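Local atomic coordinates of protein DJ-1 homolog D (Arabidopsis thaliana, PDB entry 4OGG), a protein that belongs to the DJ-1/PfpI family and joins two copies of its glutaminase-I-like alpha/beta fold in a single chain. Residues G10-D15 with G87-E92; Y93-A98 with Q121-A126; N131-T136 with G165-A170; V153-P158 with T169-E174; I198-G203 with V277-R282. All coordinates share one frame; numbering follows the deposited sequence.

Contact 1. Residues G10-D15 with G87-E92; sequences GDYMED and GGRAPE
Y12 and R89 lie side by side and point the same way, forming the larger side-chain part of this contact. R89 NH2 sits 3.3 Å from Y12 CG, over one ring face but displaced toward the rim. The cation-pi pairing is accordingly off-centre: R89 CZ is 4.4 Å from the Y12 centroid, 29° off the ring normal, with the two planes 31° apart. The bend of the arginine at chi3 (-66°) brings the guanidinium back over the ring, and a salt bridge from NH2 to E60 holds its end. Q249 and Y251 of the second subunit bond to D11 and R89. In the backbone, R89 N donates to Y12 O at 2.8 Å, and E14 N to G87 O at 2.9 Å. The A90 methyl packs against the type II turn G10-M13, CB 3.4 Å from D11 O and 3.8 Å from M13 CB. The bare G88 CA lies 4.1 Å from M13 CA and 3.4 Å from E14 N. G88 N-H bonds to the modified cysteine at position 118, which puts the contact beside that site. The turn leads into strand 13-14, which pairs with strand 44-51, while G87-E92 runs into helix 90-94.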
# COMPACT_ATOMS: atom_id res chain seq x y z
N GLY C 10 -4.97 13.82 -17.47
CA GLY C 10 -5.33 12.44 -17.77
C GLY C 10 -5.16 11.59 -16.52
O GLY C 10 -4.54 12.03 -15.55
N ASP C 11 -5.71 10.38 -16.54
CA ASP C 11 -5.58 9.50 -15.39
C ASP C 11 -4.13 9.07 -15.23
O ASP C 11 -3.47 8.68 -16.19
CB ASP C 11 -6.49 8.28 -15.54
CG ASP C 11 -7.96 8.64 -15.48
OD1 ASP C 11 -8.28 9.82 -15.24
OD2 ASP C 11 -8.80 7.74 -15.67
N TYR C 12 -3.65 9.15 -14.00
CA TYR C 12 -2.28 8.80 -13.64
C TYR C 12 -1.23 9.77 -14.17
O TYR C 12 -0.07 9.41 -14.39
CB TYR C 12 -1.99 7.35 -14.04
CG TYR C 12 -2.69 6.38 -13.10
CD1 TYR C 12 -2.31 6.30 -11.76
CD2 TYR C 12 -3.76 5.60 -13.53
CE1 TYR C 12 -2.98 5.46 -10.87
CE2 TYR C 12 -4.44 4.76 -12.65
CZ TYR C 12 -4.04 4.69 -11.32
OH TYR C 12 -4.71 3.88 -10.44
N MET C 13 -1.64 11.02 -14.36
CA MET C 13 -0.68 12.05 -14.75
C MET C 13 0.12 12.21 -13.46
O MET C 13 -0.38 11.86 -12.38
CB MET C 13 -1.41 13.35 -15.11
CG MET C 13 -2.27 13.91 -14.00
SD MET C 13 -3.28 15.30 -14.55
CE MET C 13 -4.61 15.23 -13.39
N GLU C 14 1.35 12.72 -13.53
CA GLU C 14 2.15 12.87 -12.32
C GLU C 14 1.57 13.97 -11.44
O GLU C 14 1.37 15.10 -11.89
CB GLU C 14 3.61 13.17 -12.69
CG GLU C 14 4.64 12.48 -11.79
CD GLU C 14 4.76 13.10 -10.42
OE1 GLU C 14 5.27 12.42 -9.50
OE2 GLU C 14 4.37 14.28 -10.24
N ASP C 15 1.29 13.63 -10.18
CA ASP C 15 0.68 14.55 -9.23
C ASP C 15 1.32 15.93 -9.12
O ASP C 15 0.63 16.95 -9.17
CB ASP C 15 0.61 13.89 -7.84
CG ASP C 15 -0.53 14.44 -6.98
OD1 ASP C 15 -1.37 15.21 -7.51
OD2 ASP C 15 -0.60 14.10 -5.79
N GLY C 87 3.32 15.39 -17.06
CA GLY C 87 3.86 14.09 -17.38
C GLY C 87 3.09 13.00 -16.65
O GLY C 87 1.90 13.17 -16.35
N GLY C 88 3.77 11.91 -16.33
CA GLY C 88 3.14 10.80 -15.65
C GLY C 88 2.80 9.73 -16.67
O GLY C 88 3.42 9.68 -17.74
N ARG C 89 1.83 8.87 -16.36
CA ARG C 89 1.43 7.81 -17.29
C ARG C 89 0.22 8.18 -18.15
O ARG C 89 -0.25 7.37 -18.95
CB ARG C 89 1.16 6.50 -16.55
CG ARG C 89 2.42 5.76 -16.12
CD ARG C 89 2.15 4.31 -15.71
NE ARG C 89 1.34 4.18 -14.50
CZ ARG C 89 0.03 3.91 -14.49
NH1 ARG C 89 -0.62 3.74 -15.63
NH2 ARG C 89 -0.61 3.78 -13.34
N ALA C 90 -0.29 9.39 -17.98
CA ALA C 90 -1.43 9.83 -18.77
C ALA C 90 -1.03 10.10 -20.23
O ALA C 90 -1.76 9.72 -21.15
CB ALA C 90 -2.04 11.09 -18.15
N PRO C 91 0.13 10.74 -20.46
CA PRO C 91 0.53 11.01 -21.85
C PRO C 91 0.52 9.83 -22.82
O PRO C 91 0.07 9.97 -23.96
CB PRO C 91 1.92 11.61 -21.68
CG PRO C 91 1.79 12.37 -20.39
CD PRO C 91 1.06 11.37 -19.51
N GLU C 92 0.99 8.67 -22.39
CA GLU C 92 1.02 7.54 -23.31
C GLU C 92 -0.35 7.18 -23.87
O GLU C 92 -0.46 6.80 -25.03
CB GLU C 92 1.68 6.31 -22.69
CG GLU C 92 0.91 5.63 -21.57
CD GLU C 92 1.51 4.28 -21.21
OE1 GLU C 92 1.01 3.64 -20.26
OE2 GLU C 92 2.47 3.85 -21.88

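Contact 2. Residues Y93-A98 with Q121-A126; sequences YLALTA and QLILAA
A95 and I123 bring their backbones to a CA-CA separation of 4.4 Å, a close approach of the type I turn L94-T97 to one side of helix 121-126. The turn follows on from the short helix 90-94, so this is packing of a turn against a helix within the DJ-1/PfpI alpha/beta fold, on the helix that follows the modified cysteine at position 118. The small side chain of A95 permits the closeness. Its CB points at the helix and enters the surface formed by L122, I123 and A126, lying 3.9 Å from I123 CA and also 3.9 Å from L122 O. That carbonyl already accepts the helical bond from A126 N, and the methyl merely rests against it.

I123 supplies the reach. Its CG1 is anti to the carbonyl carbon (chi1 -56°) and the chain continues extended (chi2 173°), which carries CD1 beyond A95 to L94. There CD1 meets L94 CB at 3.8 Å, and lies 4.1 Å from L94 CD1, with the two side chains crossing at a slant. On the way CG1 passes A95 CB at 4.1 Å. The contact is wholly apolar in its side chains. Among its apolar neighbours, V100 and V104 of helix 98-110 touch I123, while L336 of the second subunit packs on both A95 and A126. At the far end of the interface the two alanine methyls stand 3.9 Å apart, and A126 CB comes still nearer to the A95 carbonyl, 3.4 Å from its O.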
# COMPACT_ATOMS: atom_id res chain seq x y z
N TYR C 93 -1.40 7.32 -23.06
CA TYR C 93 -2.73 6.98 -23.57
C TYR C 93 -3.41 8.20 -24.17
O TYR C 93 -4.22 8.07 -25.10
CB TYR C 93 -3.60 6.32 -22.47
CG TYR C 93 -4.41 7.24 -21.58
CD1 TYR C 93 -5.62 7.79 -22.03
CD2 TYR C 93 -4.02 7.51 -20.27
CE1 TYR C 93 -6.41 8.57 -21.19
CE2 TYR C 93 -4.80 8.29 -19.42
CZ TYR C 93 -6.00 8.82 -19.88
OH TYR C 93 -6.79 9.57 -19.04
N LEU C 94 -3.08 9.39 -23.67
CA LEU C 94 -3.64 10.62 -24.23
C LEU C 94 -3.12 10.81 -25.65
O LEU C 94 -3.83 11.32 -26.52
CB LEU C 94 -3.24 11.83 -23.37
CG LEU C 94 -3.86 11.94 -21.98
CD1 LEU C 94 -3.28 13.15 -21.24
CD2 LEU C 94 -5.37 12.08 -22.10
N ALA C 95 -1.87 10.40 -25.88
CA ALA C 95 -1.24 10.52 -27.19
C ALA C 95 -1.94 9.69 -28.26
O ALA C 95 -1.77 9.95 -29.46
CB ALA C 95 0.24 10.10 -27.10
N LEU C 96 -2.71 8.70 -27.83
CA LEU C 96 -3.44 7.83 -28.75
C LEU C 96 -4.91 8.22 -28.84
O LEU C 96 -5.72 7.52 -29.46
CB LEU C 96 -3.32 6.37 -28.31
CG LEU C 96 -2.18 5.55 -28.91
CD1 LEU C 96 -2.40 5.40 -30.41
CD2 LEU C 96 -0.84 6.22 -28.64
N THR C 97 -5.26 9.34 -28.23
CA THR C 97 -6.63 9.83 -28.25
C THR C 97 -6.74 10.90 -29.34
O THR C 97 -6.13 11.97 -29.24
CB THR C 97 -7.02 10.43 -26.88
OG1 THR C 97 -6.84 9.44 -25.86
CG2 THR C 97 -8.48 10.88 -26.89
N ALA C 98 -7.50 10.59 -30.39
CA ALA C 98 -7.68 11.49 -31.53
C ALA C 98 -7.95 12.95 -31.17
O ALA C 98 -7.27 13.86 -31.67
CB ALA C 98 -8.80 10.97 -32.42
N GLN C 121 5.71 15.07 -23.45
CA GLN C 121 6.17 15.21 -24.83
C GLN C 121 5.77 14.07 -25.77
O GLN C 121 5.84 14.22 -26.99
CB GLN C 121 7.70 15.38 -24.85
CG GLN C 121 8.18 16.78 -24.43
CD GLN C 121 8.24 16.99 -22.92
OE1 GLN C 121 7.25 16.78 -22.20
NE2 GLN C 121 9.40 17.44 -22.43
N LEU C 122 5.34 12.94 -25.22
CA LEU C 122 4.91 11.83 -26.06
C LEU C 122 3.74 12.30 -26.91
O LEU C 122 3.58 11.88 -28.06
CB LEU C 122 4.48 10.63 -25.21
CG LEU C 122 5.61 9.80 -24.60
CD1 LEU C 122 5.00 8.71 -23.73
CD2 LEU C 122 6.47 9.20 -25.70
N ILE C 123 2.92 13.18 -26.34
CA ILE C 123 1.77 13.70 -27.05
C ILE C 123 2.21 14.61 -28.20
O ILE C 123 1.60 14.62 -29.27
CB ILE C 123 0.84 14.48 -26.10
CG1 ILE C 123 0.42 13.57 -24.95
CG2 ILE C 123 -0.40 14.95 -26.86
CD1 ILE C 123 -0.37 14.26 -23.85
N LEU C 124 3.28 15.38 -27.99
CA LEU C 124 3.79 16.26 -29.04
C LEU C 124 4.34 15.41 -30.19
O LEU C 124 4.21 15.77 -31.36
CB LEU C 124 4.90 17.16 -28.49
CG LEU C 124 4.52 18.06 -27.31
CD1 LEU C 124 5.70 18.95 -26.93
CD2 LEU C 124 3.32 18.92 -27.69
N ALA C 125 4.95 14.28 -29.85
CA ALA C 125 5.48 13.38 -30.86
C ALA C 125 4.33 12.82 -31.68
O ALA C 125 4.41 12.76 -32.91
CB ALA C 125 6.26 12.25 -30.21
N ALA C 126 3.26 12.42 -31.01
CA ALA C 126 2.09 11.87 -31.69
C ALA C 126 1.40 12.92 -32.56
O ALA C 126 0.84 12.59 -33.60
CB ALA C 126 1.10 11.31 -30.67

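Contact 3. Residues N131-T136 with G165-A170; sequences NGRKCT and GSLITA
Strand 134-135, half of a small two-stranded parallel sheet with 151-152, runs beside strand 167-170 of the central sheet, and T136 meets T169 where the two come nearest. Their touching parts differ in direction by 15°, yet the direct bond joining them uses a side chain: T136 N donates to T169 OG1 at 3.0 Å, almost straight at 170°. With chi1 at 53°, T169 OG1 lies between its own backbone N and carbonyl carbon, and there it faces T136. The two threonine side chains slide past each other in opposite directions; T136 CG2 lies 3.6 Å from T169 O, while its hydroxyl bonds to V153.

Upstream the gap is wider and water 1 fills it. The water lies 2.9 Å from K134 O, 3.0 Å from L167 O and 2.8 Å from T169 OG1, bridging the three; its protons cannot all be assigned. At the outer end R133, bent at chi2 and chi3, crosses L167, its NH2 resting 3.6 Å from L167 CB. Here the small parallel sheet 134-135/151-152 is joined through a side chain and a water to the central sheet of the DJ-1/PfpI alpha/beta fold.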
# COMPACT_ATOMS: atom_id res chain seq x y z
N ASN C 131 9.08 18.21 -35.19
CA ASN C 131 10.01 18.07 -36.31
C ASN C 131 10.91 19.30 -36.40
O ASN C 131 10.44 20.41 -36.60
CB ASN C 131 9.24 17.90 -37.62
CG ASN C 131 10.06 17.21 -38.70
OD1 ASN C 131 11.28 17.38 -38.77
ND2 ASN C 131 9.39 16.45 -39.55
N GLY C 132 12.22 19.09 -36.24
CA GLY C 132 13.17 20.18 -36.31
C GLY C 132 13.18 21.12 -35.12
O GLY C 132 13.84 22.16 -35.15
N ARG C 133 12.45 20.76 -34.07
CA ARG C 133 12.37 21.58 -32.87
C ARG C 133 13.31 21.11 -31.77
O ARG C 133 13.42 19.91 -31.51
CB ARG C 133 10.93 21.57 -32.32
CG ARG C 133 9.90 22.18 -33.25
CD ARG C 133 9.91 23.69 -33.15
NE ARG C 133 8.92 24.20 -32.21
CZ ARG C 133 7.60 24.11 -32.40
NH1 ARG C 133 7.12 23.53 -33.49
NH2 ARG C 133 6.77 24.61 -31.50
N LYS C 134 14.01 22.04 -31.13
CA LYS C 134 14.90 21.67 -30.03
C LYS C 134 14.02 21.41 -28.82
O LYS C 134 13.13 22.21 -28.51
CB LYS C 134 15.90 22.78 -29.72
CG LYS C 134 16.97 22.96 -30.77
CD LYS C 134 18.05 23.93 -30.31
CE LYS C 134 18.78 23.39 -29.09
NZ LYS C 134 19.91 24.29 -28.68
N CYS C 135 14.26 20.30 -28.13
CA CYS C 135 13.46 19.98 -26.96
C CYS C 135 14.10 18.88 -26.14
O CYS C 135 14.92 18.11 -26.64
CB CYS C 135 12.05 19.56 -27.38
SG CYS C 135 11.97 18.15 -28.53
N THR C 136 13.73 18.82 -24.86
CA THR C 136 14.20 17.78 -23.97
C THR C 136 12.92 17.13 -23.44
O THR C 136 11.82 17.52 -23.82
CB THR C 136 15.02 18.34 -22.78
OG1 THR C 136 15.61 17.26 -22.06
CG2 THR C 136 14.13 19.12 -21.84
N GLY C 165 11.39 28.65 -29.70
CA GLY C 165 10.28 29.53 -30.00
C GLY C 165 9.41 29.60 -28.76
O GLY C 165 9.89 29.98 -27.69
N SER C 166 8.15 29.23 -28.90
CA SER C 166 7.22 29.25 -27.77
C SER C 166 7.06 27.87 -27.14
O SER C 166 6.25 27.70 -26.23
CB SER C 166 5.86 29.78 -28.22
OG SER C 166 5.25 28.89 -29.15
N LEU C 167 7.83 26.89 -27.61
CA LEU C 167 7.76 25.53 -27.07
C LEU C 167 8.77 25.36 -25.94
O LEU C 167 9.98 25.38 -26.15
CB LEU C 167 8.05 24.49 -28.16
CG LEU C 167 8.16 23.04 -27.65
CD1 LEU C 167 6.85 22.61 -27.01
CD2 LEU C 167 8.53 22.12 -28.80
N ILE C 168 8.24 25.19 -24.73
CA ILE C 168 9.07 25.04 -23.53
C ILE C 168 8.99 23.60 -23.03
O ILE C 168 7.90 23.08 -22.78
CB ILE C 168 8.57 26.00 -22.43
CG1 ILE C 168 8.58 27.43 -22.98
CG2 ILE C 168 9.45 25.88 -21.19
CD1 ILE C 168 7.86 28.43 -22.11
N THR C 169 10.14 22.95 -22.87
CA THR C 169 10.14 21.57 -22.40
C THR C 169 11.06 21.32 -21.20
O THR C 169 12.10 21.97 -21.07
CB THR C 169 10.55 20.60 -23.53
OG1 THR C 169 11.78 21.03 -24.11
CG2 THR C 169 9.46 20.56 -24.60
N ALA C 170 10.65 20.40 -20.34
CA ALA C 170 11.42 20.04 -19.15
C ALA C 170 11.47 18.52 -19.05
O ALA C 170 10.66 17.82 -19.66
CB ALA C 170 10.80 20.65 -17.90
O HOH W 1 11.53 22.83 -26.19

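Contact 4. Residues V153-P158 with T169-E174; sequences VEPITP and TAATYE
P155 and A171 face each other, each with its beta carbon directed at the other segment, and their CB atoms meet at 3.6 Å. Farther along, P158 lies across T172 and E174, its ring alongside rather than pointing in: P158 CB is 3.6 Å from T172 OG1 and 4.2 Å from E174 CB. E174 presents only this first part of its chain, since it bends at chi2 and its OE2 forms a salt bridge with K212.

The polar part of the contact centres on the P158 carbonyl. T172 OG1 donates to P158 O at 2.7 Å from above the carbonyl plane, 45° out of it, and water 2 lies 2.6 Å from the same oxygen. That water accepts from A171 N at 2.9 Å, so it links the loop to the backbone just beyond strand 167-170. T172 OG1 (chi1 71°) sits between its backbone N and carbonyl carbon. From that place it also accepts from E174 N at 3.1 Å, with an angle of 148° at the hydrogen. One hydroxyl thus serves both as donor to the 153-158 loop and as acceptor in an ST turn, which here leads into the 3-10 segment beginning at Y173.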
# COMPACT_ATOMS: atom_id res chain seq x y z
N VAL C 153 17.58 16.92 -26.96
CA VAL C 153 18.54 17.44 -26.00
C VAL C 153 18.48 16.54 -24.77
O VAL C 153 17.63 16.71 -23.90
CB VAL C 153 18.20 18.89 -25.60
CG1 VAL C 153 19.19 19.38 -24.55
CG2 VAL C 153 18.24 19.79 -26.82
N GLU C 154 19.38 15.57 -24.71
CA GLU C 154 19.45 14.64 -23.59
C GLU C 154 19.53 15.45 -22.29
O GLU C 154 20.37 16.34 -22.17
CB GLU C 154 20.68 13.75 -23.73
CG GLU C 154 20.76 12.59 -22.75
CD GLU C 154 19.66 11.57 -22.96
OE1 GLU C 154 19.38 11.22 -24.13
OE2 GLU C 154 19.09 11.10 -21.96
N PRO C 155 18.65 15.17 -21.32
CA PRO C 155 18.71 15.92 -20.06
C PRO C 155 19.89 15.43 -19.22
O PRO C 155 19.85 14.34 -18.66
CB PRO C 155 17.36 15.61 -19.42
CG PRO C 155 17.13 14.19 -19.84
CD PRO C 155 17.55 14.19 -21.30
N ILE C 156 20.94 16.24 -19.15
CA ILE C 156 22.13 15.89 -18.38
C ILE C 156 21.82 15.87 -16.89
O ILE C 156 22.36 15.06 -16.14
CB ILE C 156 23.29 16.87 -18.66
CG1 ILE C 156 24.54 16.43 -17.90
CG2 ILE C 156 22.87 18.28 -18.26
CD1 ILE C 156 25.75 17.30 -18.16
N THR C 157 20.95 16.78 -16.46
CA THR C 157 20.53 16.88 -15.07
C THR C 157 19.00 16.90 -15.08
O THR C 157 18.39 17.30 -16.07
CB THR C 157 21.07 18.16 -14.40
OG1 THR C 157 20.67 19.31 -15.15
CG2 THR C 157 22.59 18.11 -14.31
N PRO C 158 18.36 16.47 -13.98
CA PRO C 158 16.90 16.44 -13.88
C PRO C 158 16.18 17.78 -14.03
O PRO C 158 15.01 17.81 -14.40
CB PRO C 158 16.66 15.83 -12.49
CG PRO C 158 17.86 14.96 -12.30
CD PRO C 158 18.98 15.84 -12.80
N THR C 169 10.14 22.95 -22.87
CA THR C 169 10.14 21.57 -22.40
C THR C 169 11.06 21.32 -21.20
O THR C 169 12.10 21.97 -21.07
CB THR C 169 10.55 20.60 -23.53
OG1 THR C 169 11.78 21.03 -24.11
CG2 THR C 169 9.46 20.56 -24.60
N ALA C 170 10.65 20.40 -20.34
CA ALA C 170 11.42 20.04 -19.15
C ALA C 170 11.47 18.52 -19.05
O ALA C 170 10.66 17.82 -19.66
CB ALA C 170 10.80 20.65 -17.90
N ALA C 171 12.41 18.01 -18.25
CA ALA C 171 12.59 16.57 -18.10
C ALA C 171 11.87 15.94 -16.90
O ALA C 171 11.37 14.82 -17.00
CB ALA C 171 14.07 16.26 -18.02
N THR C 172 11.85 16.65 -15.78
CA THR C 172 11.20 16.15 -14.56
C THR C 172 10.66 17.32 -13.74
O THR C 172 10.94 18.48 -14.04
CB THR C 172 12.21 15.40 -13.65
OG1 THR C 172 13.12 16.35 -13.07
CG2 THR C 172 13.00 14.37 -14.44
N TYR C 173 9.90 17.01 -12.69
CA TYR C 173 9.35 18.07 -11.85
C TYR C 173 10.44 18.88 -11.14
O TYR C 173 10.16 19.93 -10.57
CB TYR C 173 8.33 17.51 -10.84
CG TYR C 173 8.77 16.29 -10.04
CD1 TYR C 173 9.79 16.37 -9.10
CD2 TYR C 173 8.12 15.07 -10.21
CE1 TYR C 173 10.16 15.25 -8.34
CE2 TYR C 173 8.48 13.95 -9.46
CZ TYR C 173 9.50 14.04 -8.53
OH TYR C 173 9.86 12.93 -7.81
N GLU C 174 11.67 18.40 -11.18
CA GLU C 174 12.76 19.14 -10.56
C GLU C 174 13.08 20.39 -11.37
O GLU C 174 13.78 21.29 -10.90
CB GLU C 174 14.00 18.26 -10.42
CG GLU C 174 13.89 17.29 -9.26
CD GLU C 174 13.48 18.00 -7.97
OE1 GLU C 174 14.19 18.93 -7.54
OE2 GLU C 174 12.43 17.63 -7.39
O HOH W 2 13.64 19.32 -16.00

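Contact 5. Residues I198-G203 with V277-R282; sequences ILFLCG and VIPGGR
The F200 ring carries V277 over one face: V277 CB is 3.6 Å from the ring centroid and only 15° off the normal, a CH-pi contact. V277 CG1 shares that face, 3.5 Å from F200 CZ, while P279 CG approaches F200 CD2 at 3.8 Å from an oblique direction. F215 of helix 208-221 meets the ring edge-to-face. F200's chi1 of -91° lets the ring lean over its neighbour on the next strand.

In the backbone, strands 197-201 and 275-278 are adjacent parallel strands of the central sheet in the Rossmann-like fold of the second DJ-1/PfpI range. V277 N donates to L199 O at 2.9 Å and V277 O accepts from L201 N at 3.1 Å, so V277 is gripped from both ends opposite F200. L201 and I278 lie side by side on the other face of the sheet, joined by L201 CD1 and I278 CG1. After V277 the direct pairing stops: P279, which lacks an N-H, places its CD 3.3 Å from L201 O. Water 3 takes over there, donating to L201 O and to P279 O, each at 3.0 Å. V277 also packs on F372 and L376 of helix 369-380.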
# COMPACT_ATOMS: atom_id res chain seq x y z
N ILE C 198 13.91 32.94 0.98
CA ILE C 198 12.84 32.36 1.77
C ILE C 198 13.27 31.07 2.46
O ILE C 198 13.94 30.23 1.86
CB ILE C 198 11.62 32.04 0.87
CG1 ILE C 198 11.34 33.22 -0.07
CG2 ILE C 198 10.40 31.74 1.73
CD1 ILE C 198 11.02 34.52 0.64
N LEU C 199 12.89 30.92 3.73
CA LEU C 199 13.22 29.73 4.51
C LEU C 199 11.97 28.89 4.77
O LEU C 199 10.95 29.41 5.19
CB LEU C 199 13.85 30.11 5.85
CG LEU C 199 14.14 28.94 6.80
CD1 LEU C 199 15.21 28.05 6.20
CD2 LEU C 199 14.59 29.47 8.15
N PHE C 200 12.08 27.59 4.52
CA PHE C 200 10.97 26.66 4.74
C PHE C 200 11.28 25.75 5.92
O PHE C 200 12.31 25.09 5.94
CB PHE C 200 10.75 25.78 3.50
CG PHE C 200 9.78 26.34 2.51
CD1 PHE C 200 10.01 27.57 1.90
CD2 PHE C 200 8.63 25.62 2.18
CE1 PHE C 200 9.11 28.08 0.97
CE2 PHE C 200 7.73 26.12 1.24
CZ PHE C 200 7.97 27.35 0.64
N LEU C 201 10.38 25.72 6.90
CA LEU C 201 10.56 24.86 8.06
C LEU C 201 9.90 23.53 7.73
O LEU C 201 8.67 23.41 7.76
CB LEU C 201 9.90 25.48 9.30
CG LEU C 201 10.57 26.76 9.81
CD1 LEU C 201 9.72 27.41 10.89
CD2 LEU C 201 11.96 26.41 10.34
N CYS C 202 10.72 22.54 7.41
CA CYS C 202 10.23 21.22 7.03
C CYS C 202 10.41 20.16 8.11
O CYS C 202 11.05 20.39 9.13
CB CYS C 202 10.94 20.76 5.75
SG CYS C 202 10.78 21.90 4.35
N GLY C 203 9.83 18.99 7.85
CA GLY C 203 9.92 17.88 8.78
C GLY C 203 9.30 16.63 8.19
O GLY C 203 8.62 16.70 7.17
N VAL C 277 8.21 30.25 5.58
CA VAL C 277 7.04 29.50 5.13
C VAL C 277 6.97 28.20 5.92
O VAL C 277 7.98 27.52 6.11
CB VAL C 277 7.11 29.19 3.62
CG1 VAL C 277 5.87 28.41 3.21
CG2 VAL C 277 7.22 30.48 2.82
N ILE C 278 5.77 27.85 6.38
CA ILE C 278 5.59 26.64 7.15
C ILE C 278 4.57 25.69 6.54
O ILE C 278 3.36 25.93 6.62
CB ILE C 278 5.13 26.95 8.59
CG1 ILE C 278 6.11 27.92 9.25
CG2 ILE C 278 5.05 25.65 9.40
CD1 ILE C 278 5.73 28.30 10.67
N PRO C 279 5.04 24.61 5.91
CA PRO C 279 4.14 23.63 5.29
C PRO C 279 3.29 22.95 6.37
O PRO C 279 3.68 22.91 7.54
CB PRO C 279 5.09 22.65 4.62
CG PRO C 279 6.27 23.52 4.27
CD PRO C 279 6.44 24.34 5.53
N GLY C 280 2.15 22.41 5.97
CA GLY C 280 1.28 21.72 6.90
C GLY C 280 1.63 20.24 6.93
O GLY C 280 2.75 19.86 6.58
N GLY C 281 0.68 19.41 7.31
CA GLY C 281 0.93 17.98 7.39
C GLY C 281 1.15 17.59 8.84
O GLY C 281 0.70 18.29 9.74
N ARG C 282 1.86 16.49 9.07
CA ARG C 282 2.12 16.03 10.43
C ARG C 282 3.46 16.47 11.01
O ARG C 282 3.78 16.16 12.15
CB ARG C 282 2.01 14.50 10.50
CG ARG C 282 0.61 13.99 10.20
CD ARG C 282 0.36 12.59 10.74
NE ARG C 282 1.00 11.52 9.97
CZ ARG C 282 2.18 10.97 10.25
NH1 ARG C 282 2.88 11.38 11.30
NH2 ARG C 282 2.65 9.99 9.50
O HOH W 3 6.29 21.60 8.31

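Overall arrangement
Contacts 1 to 4 form a linked series in the first DJ-1/PfpI range. Contact 1 reaches contact 2 through D11 N and Y93 OH, 2.8 Å apart. Q121 then ties contact 2 to contacts 3 and 4: its NE2 lies 2.8 Å from T136 O and 3.1 Å from A170 O. Contacts 3 and 4 share T169 and A170, and contact 4 returns to contact 1 where Y173 CE2 meets E14 OE1 at 3.5 Å. Contact 5 stands apart in the second range, its centre about 27 Å from that of contact 1. Its G280-R282 nevertheless repeats G87-R89: G281 N bonds to the modified cysteine at 311 as G88 N does to that at 118.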